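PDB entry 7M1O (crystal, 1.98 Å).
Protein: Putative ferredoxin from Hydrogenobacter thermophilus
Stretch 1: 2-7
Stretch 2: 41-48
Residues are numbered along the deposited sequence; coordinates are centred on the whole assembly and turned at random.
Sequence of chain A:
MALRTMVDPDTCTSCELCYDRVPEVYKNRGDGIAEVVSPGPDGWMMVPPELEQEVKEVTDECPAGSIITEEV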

# COMPACT_ATOMS: atom_id res chain seq x y z
N ALA A 2 -3.70 6.24 -14.61
CA ALA A 2 -3.32 5.06 -13.85
C ALA A 2 -3.03 5.42 -12.40
O ALA A 2 -2.84 6.59 -12.08
N LEU A 3 -2.99 4.41 -11.54
CA LEU A 3 -2.77 4.61 -10.12
C LEU A 3 -1.53 3.86 -9.64
O LEU A 3 -1.31 2.70 -10.01
N ARG A 4 -0.71 4.53 -8.83
CA ARG A 4 0.43 3.88 -8.19
C ARG A 4 0.38 4.14 -6.69
O ARG A 4 -0.23 5.11 -6.24
N THR A 5 1.04 3.28 -5.91
CA THR A 5 0.98 3.36 -4.46
C THR A 5 2.29 2.89 -3.83
O THR A 5 3.03 2.09 -4.41
N MET A 6 2.59 3.41 -2.64
CA MET A 6 3.76 3.01 -1.87
C MET A 6 3.44 3.03 -0.38
O MET A 6 2.44 3.63 0.03
N VAL A 7 4.28 2.39 0.41
CA VAL A 7 4.16 2.42 1.87
C VAL A 7 5.38 3.09 2.48
O VAL A 7 6.51 2.77 2.14
N PRO A 41 12.27 0.62 -8.64
CA PRO A 41 13.44 1.14 -7.93
C PRO A 41 13.11 2.35 -7.06
O PRO A 41 13.82 2.63 -6.10
N ASP A 42 12.02 3.04 -7.41
CA ASP A 42 11.53 4.19 -6.64
C ASP A 42 10.61 3.74 -5.51
O ASP A 42 10.20 4.54 -4.67
N GLY A 43 10.30 2.44 -5.50
CA GLY A 43 9.49 1.85 -4.44
C GLY A 43 8.01 1.84 -4.75
O GLY A 43 7.23 1.24 -4.01
N TRP A 44 7.62 2.50 -5.83
CA TRP A 44 6.21 2.58 -6.21
C TRP A 44 5.73 1.29 -6.87
O TRP A 44 6.48 0.64 -7.59
N MET A 45 4.47 0.94 -6.62
CA MET A 45 3.82 -0.17 -7.30
C MET A 45 2.63 0.33 -8.11
O MET A 45 1.76 1.02 -7.57
N MET A 46 2.59 -0.02 -9.39
CA MET A 46 1.46 0.30 -10.24
C MET A 46 0.29 -0.61 -9.88
O MET A 46 0.46 -1.82 -9.73
N VAL A 47 -0.90 -0.02 -9.76
CA VAL A 47 -2.08 -0.75 -9.31
C VAL A 47 -2.94 -1.20 -10.49
O VAL A 47 -3.22 -0.41 -11.39
N PRO A 48 -3.36 -2.48 -10.50
CA PRO A 48 -4.30 -2.91 -11.54
C PRO A 48 -5.62 -2.16 -11.44
O PRO A 48 -6.06 -1.87 -10.33

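The two stretches run antiparallel, and their side chains sort onto two faces of the sheet. Leu-3, Thr-5, Met-45 and Val-47 share the buried face. Val-47, with chi1 in t, turns CG2 to within 3.7 Å of Thr-5 CG2, while its CB lies 4.3 Å from CB of Leu-3 (t, p). Thr-5, also t, thus offers its methyl to the neighbouring strand, and its OG1 is satisfied elsewhere in the structure. Met-45 is extended (t, t, t) and leads its end away, so its part in the pairing is mainly backbone: Thr-5 N bonds to Met-45 O and Met-45 N to Thr-5 O, both at 2.9 Å.

Arg-4 and Met-46 project from the other face, and next to them the indole of Trp-44 (chi1 m, chi2 94°), its CA-to-CB bond sideways, is covered on both sides. Met-6, in p, t, t, lays its chain over one face, with CG 3.8 Å from the centroid of the Trp-44 six-membered ring and SD 4.2 Å from it; its CE reaches Trp-44 CZ2 at 3.6 Å. Over the opposite face, the guanidinium of Arg-4 stacks nearly flat, the planes 9° apart, with Arg-4 CZ 3.7 Å from the centroid of the Trp-44 five-membered ring. A p chi1 followed by an extended chain carries the charge there, a cation-pi arrangement.

Beside Arg-4, Met-46 folds back in m, m, m, bringing SD to 3.6 Å from Arg-4 CB and CE to 4.0 Å from Ala-2 CB, an exposed apolar margin.

At the polar edge, Arg-4 NH1 makes a long salt bridge to Asp-42 OD2, at 3.6 Å; Arg-4 NE and NH2 find partners elsewhere in the structure. Asp-42 (chi1 p) also accepts a hydrogen bond at OD1 from Trp-44 N, 3.2 Å, so one carboxylate ties the turn to the stacked arginine.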

# COMPACT_ATOMS: atom_id res chain seq x y z
CB ALA A 2 -2.12 4.38 -14.49
CB LEU A 3 -3.99 4.15 -9.32
CG LEU A 3 -4.21 4.80 -7.96
CD1 LEU A 3 -4.59 6.26 -8.12
CD2 LEU A 3 -5.27 4.05 -7.17
CB ARG A 4 1.75 4.37 -8.78
CG ARG A 4 2.07 5.84 -8.56
CD ARG A 4 3.48 6.16 -9.05
NE ARG A 4 3.88 7.53 -8.77
CZ ARG A 4 5.09 8.02 -9.03
NH1 ARG A 4 6.02 7.25 -9.56
NH2 ARG A 4 5.37 9.29 -8.74
CB THR A 5 -0.20 2.54 -3.90
OG1 THR A 5 -0.28 2.70 -2.47
CG2 THR A 5 -0.04 1.06 -4.24
CB MET A 6 4.96 3.92 -2.17
CG MET A 6 4.81 5.38 -1.70
SD MET A 6 6.40 6.21 -1.54
CE MET A 6 5.91 7.90 -1.24
CB VAL A 7 4.01 1.00 2.46
CG1 VAL A 7 3.99 1.04 3.98
CG2 VAL A 7 2.74 0.34 1.93
CB PRO A 41 14.40 1.52 -9.05
CG PRO A 41 13.54 1.75 -10.22
CD PRO A 41 12.39 0.80 -10.09
CB ASP A 42 10.80 5.17 -7.57
CG ASP A 42 9.70 4.50 -8.39
OD1 ASP A 42 9.58 3.26 -8.30
OD2 ASP A 42 8.98 5.21 -9.11
CB TRP A 44 5.97 3.75 -7.16
CG TRP A 44 6.15 5.11 -6.56
CD1 TRP A 44 7.28 5.87 -6.58
CD2 TRP A 44 5.17 5.88 -5.86
NE1 TRP A 44 7.07 7.06 -5.94
CE2 TRP A 44 5.78 7.09 -5.48
CE3 TRP A 44 3.83 5.66 -5.51
CZ2 TRP A 44 5.10 8.08 -4.78
CZ3 TRP A 44 3.16 6.65 -4.81
CH2 TRP A 44 3.79 7.84 -4.45
CB MET A 45 3.36 -1.24 -6.31
CG MET A 45 2.51 -2.33 -6.95
SD MET A 45 2.01 -3.64 -5.81
CE MET A 45 0.84 -4.54 -6.82
CB MET A 46 1.84 0.15 -11.71
CG MET A 46 3.02 1.00 -12.14
SD MET A 46 2.76 2.77 -11.89
CE MET A 46 1.32 3.08 -12.91
CB VAL A 47 -2.94 0.12 -8.37
CG1 VAL A 47 -4.10 -0.68 -7.80
CG2 VAL A 47 -2.09 0.69 -7.25
CB PRO A 48 -4.49 -4.40 -11.25
CG PRO A 48 -3.31 -4.80 -10.44
CD PRO A 48 -2.96 -3.60 -9.63